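Appr-1-p processing domain protein (Thermus aquaticus Y51MC23, PDB 5M3E) is a macro-domain protein with a mixed alpha/beta fold that holds adenosine-5-diphosphoribose in a cleft at one end of its central sheet. Local coordinates at residues A26-V31 with P124-G129; N32-M37 with K90-H95; V65-I70 with V102-K107. All coordinates share one frame; numbering follows the deposited sequence.

Interaction 1 of 3, residues A26-V31 with P124-G129; sequences ALVNTV and PPLGAG. With APR (adenosine-5-diphosphoribose), chain B.
V28 and T30, alternate residues of strand 26-31, face loop 124-129 with no hydrogen bond between them, the CA atoms being 7.1 Å apart for V28 and P124 and 6.6 Å for T30 and L126. The P124 ring lies against the strand. Its CD rests 3.4 Å from the carbonyl O of V28, while its CG meets T30 CG2 at 3.7 Å, the T30 and P124 side chains running antiparallel past one another. Further along, V28 CG1 touches the L126 CD2 methyl at 4.0 Å, the V28 and L126 side chains set roughly perpendicular; F87 of the neighbouring strand packs on both of these residues.

In the macro-domain fold, strand 26-31 lies in the middle of the mixed sheet between strands 120-123 and 83-88, and loop 124-129 continues directly from the first of these. The loop turns through a type II beta turn from P125 to A128, in which G127 adopts a positive phi (80°). Backbone N-H groups of the loop serve the diphosphate of APR: G127 N donates to O2B at 3.0 Å, and G129 N donates to O1B at 2.9 Å. These two contacts hold different oxygens of the same phosphate.

T30 closes on the ligand from the strand side. With OG1 set between its backbone N and carbonyl carbon (chi1 63°), the hydroxyl lies 3.2 Å from both the bridging oxygen O3A and O1D of the ribose, able to donate to O3A and weakly bonded to O1D, whereas CG2 is left to lie against P124. CD of P125 approaches O4' of the adenosine ribose. N29, on the reverse side of the strand, donates from ND2 to N86 OD1.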
loop_
_atom_site.group_PDB
_atom_site.type_symbol
_atom_site.label_atom_id
_atom_site.label_comp_id
_atom_site.label_asym_id
_atom_site.label_seq_id
_atom_site.Cartn_x
_atom_site.Cartn_y
_atom_site.Cartn_z
ATOM N N ALA A 26 -7.094 4.041 6.335
ATOM C CA ALA A 26 -5.874 3.252 6.010
ATOM C C ALA A 26 -5.141 3.745 4.774
ATOM O O ALA A 26 -5.754 4.015 3.755
ATOM C CB ALA A 26 -6.206 1.776 5.832
ATOM N N LEU A 27 -3.820 3.851 4.868
ATOM C CA LEU A 27 -2.988 4.301 3.744
ATOM C C LEU A 27 -2.087 3.172 3.260
ATOM O O LEU A 27 -1.489 2.484 4.057
ATOM C CB LEU A 27 -2.125 5.513 4.150
ATOM C CG LEU A 27 -2.789 6.887 4.282
ATOM C CD1 LEU A 27 -1.729 7.935 4.625
ATOM C CD2 LEU A 27 -3.522 7.280 3.010
ATOM N N VAL A 28 -1.982 3.011 1.947
ATOM C CA VAL A 28 -1.093 2.004 1.384
ATOM C C VAL A 28 0.216 2.628 1.012
ATOM O O VAL A 28 0.270 3.577 0.233
ATOM C CB VAL A 28 -1.686 1.291 0.154
ATOM C CG1 VAL A 28 -0.672 0.320 -0.463
ATOM C CG2 VAL A 28 -2.958 0.544 0.540
ATOM N N ASN A 29 1.265 2.060 1.585
ATOM C CA ASN A 29 2.648 2.391 1.257
ATOM C C ASN A 29 3.265 1.309 0.357
ATOM O O ASN A 29 2.994 0.136 0.522
ATOM C CB ASN A 29 3.465 2.574 2.554
ATOM C CG ASN A 29 4.893 3.068 2.287
ATOM O OD1 ASN A 29 5.196 3.568 1.220
ATOM N ND2 ASN A 29 5.773 2.887 3.249
ATOM N N THR A 30 4.107 1.724 -0.588
ATOM C CA THR A 30 4.851 0.806 -1.468
ATOM C C THR A 30 6.249 0.593 -0.895
ATOM O O THR A 30 7.067 1.531 -0.862
ATOM C CB THR A 30 5.023 1.399 -2.876
ATOM O OG1 THR A 30 5.808 2.605 -2.814
ATOM C CG2 THR A 30 3.707 1.738 -3.459
ATOM N N VAL A 31 6.545 -0.642 -0.494
ATOM C CA VAL A 31 7.830 -0.944 0.104
ATOM C C VAL A 31 8.568 -2.070 -0.593
ATOM O O VAL A 31 7.985 -2.838 -1.351
ATOM C CB VAL A 31 7.706 -1.268 1.627
ATOM C CG1 VAL A 31 7.096 -0.096 2.363
ATOM C CG2 VAL A 31 6.909 -2.544 1.901
ATOM N N PRO A 124 -1.524 4.327 -3.987
ATOM C CA PRO A 124 -0.839 4.859 -5.142
ATOM C C PRO A 124 -0.810 3.815 -6.284
ATOM O O PRO A 124 -1.384 2.726 -6.104
ATOM C CB PRO A 124 0.559 5.103 -4.607
ATOM C CG PRO A 124 0.769 3.952 -3.671
ATOM C CD PRO A 124 -0.579 3.624 -3.095
ATOM N N PRO A 125 -0.144 4.148 -7.440
ATOM C CA PRO A 125 0.108 3.195 -8.518
ATOM C C PRO A 125 1.213 2.208 -8.154
ATOM O O PRO A 125 2.413 2.470 -8.368
ATOM C CB PRO A 125 0.496 4.099 -9.726
ATOM C CG PRO A 125 -0.051 5.445 -9.383
ATOM C CD PRO A 125 0.201 5.514 -7.894
ATOM N N LEU A 126 0.752 1.060 -7.649
ATOM C CA LEU A 126 1.587 -0.005 -7.106
ATOM C C LEU A 126 2.503 -0.573 -8.195
ATOM O O LEU A 126 2.036 -1.035 -9.222
ATOM C CB LEU A 126 0.714 -1.122 -6.518
ATOM C CG LEU A 126 -0.528 -0.758 -5.668
ATOM C CD1 LEU A 126 -1.363 -1.998 -5.316
ATOM C CD2 LEU A 126 -0.150 -0.001 -4.411
ATOM N N GLY A 127 3.813 -0.479 -7.984
ATOM C CA GLY A 127 4.806 -1.014 -8.913
ATOM C C GLY A 127 5.122 -0.189 -10.148
ATOM O O GLY A 127 6.039 -0.549 -10.905
ATOM N N ALA A 128 4.409 0.920 -10.355
ATOM C CA ALA A 128 4.457 1.643 -11.637
ATOM C C ALA A 128 5.410 2.853 -11.698
ATOM O O ALA A 128 5.482 3.527 -12.724
ATOM C CB ALA A 128 3.039 2.026 -12.079
ATOM N N GLY A 129 6.160 3.105 -10.625
ATOM C CA GLY A 129 7.191 4.119 -10.615
ATOM C C GLY A 129 8.534 3.446 -10.689
ATOM O O GLY A 129 8.949 2.959 -11.747
HETATM N N1 APR B . 0.638 10.689 -3.863
HETATM C C2 APR B . 0.194 9.923 -4.885
HETATM N N3 APR B . 1.019 9.336 -5.776
HETATM C C4 APR B . 2.361 9.499 -5.683
HETATM C C5 APR B . 2.935 10.319 -4.596
HETATM C C6 APR B . 1.956 10.921 -3.661
HETATM N N6 APR B . 2.354 11.692 -2.629
HETATM N N7 APR B . 4.280 10.300 -4.747
HETATM C C8 APR B . 4.543 9.525 -5.838
HETATM N N9 APR B . 3.388 9.063 -6.394
HETATM C "C1'" APR B . 3.202 8.174 -7.561
HETATM C "C2'" APR B . 4.213 8.350 -8.678
HETATM O "O2'" APR B . 3.506 8.361 -9.918
HETATM C "C3'" APR B . 5.081 7.123 -8.628
HETATM O "O3'" APR B . 5.555 6.744 -9.936
HETATM O "O4'" APR B . 3.334 6.832 -7.076
HETATM C "C4'" APR B . 4.138 6.094 -7.990
HETATM C "C5'" APR B . 4.795 4.925 -7.267
HETATM O "O5'" APR B . 5.856 5.372 -6.408
HETATM P PA APR B . 7.142 4.431 -6.177
HETATM O O1A APR B . 7.722 4.862 -4.860
HETATM O O2A APR B . 7.981 4.434 -7.423
HETATM O O3A APR B . 6.474 2.960 -5.935
HETATM P PB APR B . 6.881 1.574 -6.671
HETATM O O1B APR B . 6.940 1.784 -8.160
HETATM O O2B APR B . 6.000 0.448 -6.127
HETATM O O5D APR B . 8.379 1.247 -6.182
HETATM C C5D APR B . 8.720 0.622 -4.937
HETATM O O4D APR B . 10.203 2.491 -4.490
HETATM O O1D APR B . 8.832 3.611 -2.985
HETATM C C1D APR B . 10.087 2.938 -3.141
HETATM O O2D APR B . 11.026 1.921 -1.136
HETATM C C2D APR B . 10.137 1.709 -2.238
HETATM O O3D APR B . 11.919 0.248 -3.068
HETATM C C3D APR B . 10.520 0.553 -3.144
HETATM C C4D APR B . 10.133 1.057 -4.529
#

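Interaction 2 of 3, residues N32-M37 with K90-H95. With APR (adenosine-5-diphosphoribose), chain B.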
loop_
_atom_site.group_PDB
_atom_site.type_symbol
_atom_site.label_atom_id
_atom_site.label_comp_id
_atom_site.label_asym_id
_atom_site.label_seq_id
_atom_site.Cartn_x
_atom_site.Cartn_y
_atom_site.Cartn_z
ATOM N N ASN A 32 9.859 -2.147 -0.287
ATOM C CA ASN A 32 10.680 -3.304 -0.601
ATOM C C ASN A 32 10.886 -4.171 0.654
ATOM O O ASN A 32 10.444 -3.824 1.747
ATOM C CB ASN A 32 12.014 -2.879 -1.227
ATOM C CG ASN A 32 12.863 -2.052 -0.286
ATOM O OD1 ASN A 32 13.351 -2.564 0.720
ATOM N ND2 ASN A 32 13.004 -0.738 -0.594
ATOM N N THR A 33 11.524 -5.318 0.477
ATOM C CA THR A 33 11.706 -6.288 1.581
ATOM C C THR A 33 13.075 -6.185 2.267
ATOM O O THR A 33 13.342 -6.944 3.191
ATOM C CB THR A 33 11.491 -7.746 1.121
ATOM O OG1 THR A 33 12.338 -8.003 0.001
ATOM C CG2 THR A 33 10.010 -8.009 0.734
ATOM N N VAL A 34 13.898 -5.220 1.865
ATOM C CA VAL A 34 15.254 -5.073 2.430
ATOM C C VAL A 34 15.440 -3.979 3.516
ATOM O O VAL A 34 16.550 -3.800 4.022
ATOM C CB VAL A 34 16.334 -5.041 1.303
ATOM C CG1 VAL A 34 16.385 -6.409 0.572
ATOM C CG2 VAL A 34 16.091 -3.940 0.292
ATOM N N GLY A 35 14.365 -3.304 3.937
ATOM C CA GLY A 35 14.426 -2.412 5.112
ATOM C C GLY A 35 14.886 -0.969 4.910
ATOM O O GLY A 35 15.272 -0.297 5.868
ATOM N N VAL A 36 14.822 -0.486 3.684
ATOM C CA VAL A 36 15.051 0.916 3.393
ATOM C C VAL A 36 13.833 1.464 2.636
ATOM O O VAL A 36 13.179 0.759 1.839
ATOM C CB VAL A 36 16.361 1.169 2.594
ATOM C CG1 VAL A 36 17.578 0.628 3.339
ATOM C CG2 VAL A 36 16.326 0.577 1.195
ATOM N N MET A 37 13.522 2.716 2.945
ATOM C CA MET A 37 12.519 3.488 2.278
ATOM C C MET A 37 13.304 4.699 1.745
ATOM O O MET A 37 13.236 5.781 2.306
ATOM C CB MET A 37 11.455 3.957 3.292
ATOM C CG MET A 37 10.599 2.886 3.923
ATOM S SD MET A 37 9.015 3.521 4.526
ATOM C CE MET A 37 8.560 2.167 5.579
ATOM N N LYS A 90 8.348 -4.630 -4.175
ATOM C CA LYS A 90 9.674 -5.107 -4.567
ATOM C C LYS A 90 10.230 -6.080 -3.555
ATOM O O LYS A 90 9.835 -6.054 -2.396
ATOM C CB LYS A 90 10.649 -3.938 -4.707
ATOM C CG LYS A 90 10.504 -3.173 -6.000
ATOM C CD LYS A 90 11.620 -2.169 -6.161
ATOM C CE LYS A 90 11.509 -1.458 -7.506
ATOM N NZ LYS A 90 12.813 -0.828 -7.862
ATOM N N LYS A 91 11.144 -6.938 -3.996
ATOM C CA LYS A 91 12.047 -7.605 -3.055
ATOM C C LYS A 91 13.275 -6.698 -2.793
ATOM O O LYS A 91 13.194 -5.812 -1.976
ATOM C CB LYS A 91 12.411 -8.988 -3.553
ATOM C CG LYS A 91 11.212 -9.912 -3.641
ATOM C CD LYS A 91 11.715 -11.322 -3.852
ATOM C CE LYS A 91 10.616 -12.279 -4.249
ATOM N NZ LYS A 91 11.239 -13.607 -4.507
ATOM N N HIS A 92 14.388 -6.878 -3.497
ATOM C CA HIS A 92 15.493 -5.918 -3.437
ATOM C C HIS A 92 15.120 -4.652 -4.245
ATOM O O HIS A 92 14.504 -4.740 -5.316
ATOM C CB HIS A 92 16.763 -6.557 -3.994
ATOM C CG HIS A 92 18.025 -6.002 -3.415
ATOM N ND1 HIS A 92 18.634 -4.866 -3.903
ATOM C CD2 HIS A 92 18.799 -6.429 -2.388
ATOM C CE1 HIS A 92 19.725 -4.612 -3.200
ATOM N NE2 HIS A 92 19.849 -5.549 -2.276
ATOM N N TRP A 93 15.491 -3.488 -3.721
ATOM C CA TRP A 93 15.300 -2.189 -4.396
ATOM C C TRP A 93 15.992 -2.055 -5.777
ATOM O O TRP A 93 15.617 -1.216 -6.587
ATOM C CB TRP A 93 15.749 -1.040 -3.470
ATOM C CG TRP A 93 17.191 -1.152 -3.003
ATOM C CD1 TRP A 93 17.612 -1.608 -1.795
ATOM C CD2 TRP A 93 18.377 -0.820 -3.743
ATOM N NE1 TRP A 93 18.983 -1.588 -1.728
ATOM C CE2 TRP A 93 19.478 -1.108 -2.913
ATOM C CE3 TRP A 93 18.619 -0.306 -5.030
ATOM C CZ2 TRP A 93 20.804 -0.903 -3.331
ATOM C CZ3 TRP A 93 19.927 -0.123 -5.450
ATOM C CH2 TRP A 93 21.003 -0.410 -4.605
ATOM N N ARG A 94 17.003 -2.887 -6.018
ATOM C CA ARG A 94 17.810 -2.886 -7.242
ATOM C C ARG A 94 17.034 -3.479 -8.419
ATOM O O ARG A 94 17.319 -3.187 -9.585
ATOM C CB ARG A 94 19.071 -3.734 -7.009
ATOM C CG ARG A 94 20.161 -3.656 -8.070
ATOM C CD ARG A 94 21.209 -4.755 -7.867
ATOM N NE ARG A 94 21.665 -4.869 -6.473
ATOM C CZ ARG A 94 22.540 -4.055 -5.886
ATOM N NH1 ARG A 94 23.079 -3.031 -6.543
ATOM N NH2 ARG A 94 22.880 -4.259 -4.614
ATOM N N HIS A 95 16.081 -4.349 -8.107
ATOM C CA HIS A 95 15.305 -5.004 -9.139
ATOM C C HIS A 95 13.927 -4.369 -9.333
ATOM O O HIS A 95 13.360 -3.780 -8.404
ATOM C CB HIS A 95 15.193 -6.486 -8.810
ATOM C CG HIS A 95 16.526 -7.152 -8.682
ATOM N ND1 HIS A 95 16.878 -7.923 -7.598
ATOM C CD2 HIS A 95 17.608 -7.118 -9.489
ATOM C CE1 HIS A 95 18.111 -8.359 -7.755
ATOM N NE2 HIS A 95 18.576 -7.885 -8.897
HETATM N N1 APR B . 0.638 10.689 -3.863
HETATM C C2 APR B . 0.194 9.923 -4.885
HETATM N N3 APR B . 1.019 9.336 -5.776
HETATM C C4 APR B . 2.361 9.499 -5.683
HETATM C C5 APR B . 2.935 10.319 -4.596
HETATM C C6 APR B . 1.956 10.921 -3.661
HETATM N N6 APR B . 2.354 11.692 -2.629
HETATM N N7 APR B . 4.280 10.300 -4.747
HETATM C C8 APR B . 4.543 9.525 -5.838
HETATM N N9 APR B . 3.388 9.063 -6.394
HETATM C "C1'" APR B . 3.202 8.174 -7.561
HETATM C "C2'" APR B . 4.213 8.350 -8.678
HETATM O "O2'" APR B . 3.506 8.361 -9.918
HETATM C "C3'" APR B . 5.081 7.123 -8.628
HETATM O "O3'" APR B . 5.555 6.744 -9.936
HETATM O "O4'" APR B . 3.334 6.832 -7.076
HETATM C "C4'" APR B . 4.138 6.094 -7.990
HETATM C "C5'" APR B . 4.795 4.925 -7.267
HETATM O "O5'" APR B . 5.856 5.372 -6.408
HETATM P PA APR B . 7.142 4.431 -6.177
HETATM O O1A APR B . 7.722 4.862 -4.860
HETATM O O2A APR B . 7.981 4.434 -7.423
HETATM O O3A APR B . 6.474 2.960 -5.935
HETATM P PB APR B . 6.881 1.574 -6.671
HETATM O O1B APR B . 6.940 1.784 -8.160
HETATM O O2B APR B . 6.000 0.448 -6.127
HETATM O O5D APR B . 8.379 1.247 -6.182
HETATM C C5D APR B . 8.720 0.622 -4.937
HETATM O O4D APR B . 10.203 2.491 -4.490
HETATM O O1D APR B . 8.832 3.611 -2.985
HETATM C C1D APR B . 10.087 2.938 -3.141
HETATM O O2D APR B . 11.026 1.921 -1.136
HETATM C C2D APR B . 10.137 1.709 -2.238
HETATM O O3D APR B . 11.919 0.248 -3.068
HETATM C C3D APR B . 10.520 0.553 -3.144
HETATM C C4D APR B . 10.133 1.057 -4.529
#
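Two loops that follow strands 26-31 and 83-88 meet beside the ribose of APR that carries O3D, with N32 lying against K90 and T33 against K91. The carbonyl O of K91 is gripped twice by T33: the backbone N donates to it at 3.0 Å in a fairly straight bond (162°), and OG1 adds a weak one. N32 CB lies 3.2 Å from the same oxygen, and N32 CA makes a CA-H...O contact with K90 O.

The N32 amide is held through both its oxygen and its nitrogen. Its OD1 accepts from V34 N at 2.9 Å on an in-plane lone pair, forming an Asx turn, and its ND2 uses one N-H for V36 O and sends the other almost straight (175°) to O3D of APR at 2.9 Å. The amide is thereby held in rotation with its nitrogen toward the ribose.

Nearer the solvent, V34 CG2 abuts the edge of the W93 indole, 3.5 Å from CD1, and CG1 approaches H92 CD2. H92 CE1 and R94 CB lie over one face of the indole. Beside N32, the extended K90 chain runs past the same ribose, its CD 3.9 Å from APR C4D. Its NZ is bound to N130 O and also donates to W93 O, from above that carbonyl plane.

Interaction 3 of 3, residues V65-I70 with V102-K107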
loop_
_atom_site.group_PDB
_atom_site.type_symbol
_atom_site.label_atom_id
_atom_site.label_comp_id
_atom_site.label_asym_id
_atom_site.label_seq_id
_atom_site.Cartn_x
_atom_site.Cartn_y
_atom_site.Cartn_z
ATOM N N VAL A 65 8.862 -9.236 6.496
ATOM C CA VAL A 65 8.331 -8.563 5.310
ATOM C C VAL A 65 8.619 -9.454 4.091
ATOM O O VAL A 65 9.757 -9.814 3.814
ATOM C CB VAL A 65 8.867 -7.112 5.167
ATOM C CG1 VAL A 65 8.331 -6.435 3.908
ATOM C CG2 VAL A 65 8.453 -6.286 6.371
ATOM N N GLN A 66 7.561 -9.870 3.413
ATOM C CA GLN A 66 7.698 -10.659 2.183
ATOM C C GLN A 66 6.593 -10.325 1.191
ATOM O O GLN A 66 5.557 -9.778 1.567
ATOM C CB GLN A 66 7.728 -12.155 2.479
ATOM C CG GLN A 66 6.793 -12.573 3.592
ATOM C CD GLN A 66 6.538 -14.071 3.610
ATOM O OE1 GLN A 66 5.805 -14.605 2.761
ATOM N NE2 GLN A 66 7.143 -14.761 4.577
ATOM N N ILE A 67 6.865 -10.656 -0.076
ATOM C CA ILE A 67 5.907 -10.565 -1.185
ATOM C C ILE A 67 4.619 -11.330 -0.809
ATOM O O ILE A 67 4.680 -12.444 -0.277
ATOM C CB ILE A 67 6.528 -11.148 -2.506
ATOM C CG1 ILE A 67 7.724 -10.306 -3.026
ATOM C CG2 ILE A 67 5.495 -11.273 -3.614
ATOM C CD1 ILE A 67 7.438 -8.841 -3.325
ATOM N N GLY A 68 3.470 -10.720 -1.067
ATOM C CA GLY A 68 2.175 -11.340 -0.788
ATOM C C GLY A 68 1.656 -11.170 0.629
ATOM O O GLY A 68 0.593 -11.714 0.961
ATOM N N ARG A 69 2.389 -10.427 1.460
ATOM C CA ARG A 69 1.958 -10.059 2.802
ATOM C C ARG A 69 2.025 -8.533 2.989
ATOM O O ARG A 69 3.098 -7.946 2.855
ATOM C CB ARG A 69 2.849 -10.740 3.864
ATOM C CG ARG A 69 2.584 -12.235 4.020
ATOM C CD ARG A 69 2.404 -12.643 5.484
ATOM N NE ARG A 69 3.679 -12.578 6.206
ATOM C CZ ARG A 69 4.516 -13.602 6.409
ATOM N NH1 ARG A 69 4.236 -14.838 5.971
ATOM N NH2 ARG A 69 5.656 -13.384 7.077
ATOM N N ILE A 70 0.895 -7.908 3.333
ATOM C CA ILE A 70 0.887 -6.518 3.840
ATOM C C ILE A 70 1.454 -6.491 5.265
ATOM O O ILE A 70 1.010 -7.266 6.111
ATOM C CB ILE A 70 -0.537 -5.887 3.852
ATOM C CG1 ILE A 70 -1.229 -5.996 2.488
ATOM C CG2 ILE A 70 -0.493 -4.413 4.250
ATOM C CD1 ILE A 70 -0.395 -5.545 1.312
ATOM N N VAL A 102 2.160 -7.665 -7.169
ATOM C CA VAL A 102 0.946 -6.878 -7.032
ATOM C C VAL A 102 -0.329 -7.737 -6.933
ATOM O O VAL A 102 -1.190 -7.446 -6.111
ATOM C CB VAL A 102 0.802 -5.849 -8.174
ATOM C CG1 VAL A 102 -0.492 -5.074 -8.006
ATOM C CG2 VAL A 102 1.994 -4.889 -8.227
ATOM N N GLU A 103 -0.458 -8.757 -7.783
ATOM C CA GLU A 103 -1.545 -9.769 -7.632
ATOM C C GLU A 103 -1.596 -10.420 -6.222
ATOM O O GLU A 103 -2.629 -10.354 -5.555
ATOM C CB GLU A 103 -1.440 -10.857 -8.710
ATOM C CG GLU A 103 -2.029 -10.435 -10.062
ATOM C CD GLU A 103 -1.293 -10.993 -11.280
ATOM O OE1 GLU A 103 -0.531 -11.960 -11.168
ATOM O OE2 GLU A 103 -1.498 -10.462 -12.376
ATOM N N GLU A 104 -0.477 -11.016 -5.783
ATOM C CA GLU A 104 -0.378 -11.678 -4.445
ATOM C C GLU A 104 -0.708 -10.698 -3.290
ATOM O O GLU A 104 -1.443 -11.032 -2.361
ATOM C CB GLU A 104 1.026 -12.291 -4.215
ATOM C CG GLU A 104 1.371 -13.494 -5.098
ATOM C CD GLU A 104 2.856 -13.899 -5.059
ATOM O OE1 GLU A 104 3.482 -13.845 -3.976
ATOM O OE2 GLU A 104 3.403 -14.312 -6.109
ATOM N N GLY A 105 -0.176 -9.480 -3.401
ATOM C CA GLY A 105 -0.353 -8.447 -2.411
ATOM C C GLY A 105 -1.744 -7.889 -2.321
ATOM O O GLY A 105 -2.197 -7.581 -1.220
ATOM N N LEU A 106 -2.412 -7.727 -3.471
ATOM C CA LEU A 106 -3.829 -7.376 -3.492
ATOM C C LEU A 106 -4.723 -8.391 -2.744
ATOM O O LEU A 106 -5.543 -7.989 -1.897
ATOM C CB LEU A 106 -4.322 -7.122 -4.923
ATOM C CG LEU A 106 -3.924 -5.761 -5.518
ATOM C CD1 LEU A 106 -4.325 -5.740 -6.983
ATOM C CD2 LEU A 106 -4.538 -4.590 -4.750
ATOM N N LYS A 107 -4.535 -9.688 -3.006
ATOM C CA LYS A 107 -5.223 -10.750 -2.238
ATOM C C LYS A 107 -5.097 -10.601 -0.714
ATOM O O LYS A 107 -6.101 -10.704 -0.017
ATOM C CB LYS A 107 -4.734 -12.140 -2.653
ATOM C CG LYS A 107 -5.291 -12.614 -3.983
ATOM C CD LYS A 107 -4.536 -13.832 -4.499
ATOM C CE LYS A 107 -5.088 -14.257 -5.856
ATOM N NZ LYS A 107 -4.836 -15.695 -6.158
#
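G68 and G105 face each other with CA atoms only 4.2 Å apart, neither having a side chain to hold the backbones apart, where a type II beta turn from Q66 to R69 leans on helix 99-115 of the macro domain. G68 sits at the turn position with positive phi (85°), and R69 N closes the turn on Q66 O at 3.2 Å.

E104, one residue before G105, reaches across to the turn, its side chain set at a slant to that of I67. Its CB starts against G68 CA at 3.7 Å. From there CG leaves anti to the carbonyl carbon (chi1 -68°), and the extended chain carries the carboxylate past the glycine to the preceding isoleucine. CD comes within 4.0 Å of I67 CG2, and OE1 approaches that same methyl at 3.3 Å, a contact with a carbon rather than with a hydrogen-bond donor.

I67 also packs on P88 and K91, while I70 is buried on F85 and F87 of the sheet, joining turn, helix and strand 83-88. The backbone N of I70 also donates to D108 OD2, one helical turn beyond E104. In I70 the second torsion (chi2 -49°) bends CD1 back to the helix, where it meets the carbonyl O of G105 at 3.7 Å.

The six segments follow one another as 26-31, 32-37, 65-70, 90-95, 102-107 and 124-129, so interaction 1 brackets the other two, whose own segments alternate. The three centres are about 12 to 14 Å apart. Interaction 1 lies near the middle of the sheet, interaction 2 beyond the end of the same strand, and interaction 3 where helix 99-115 meets the turn leading into strand 71-74. Interactions 1 and 2 both touch APR, one chiefly at its diphosphate and the other at a ribose. Interaction 3 stands back from the ligand but adjoins both: I67 packs on K91, and L106 on L126, linking the turn and the helix, respectively, to loops of the binding cleft.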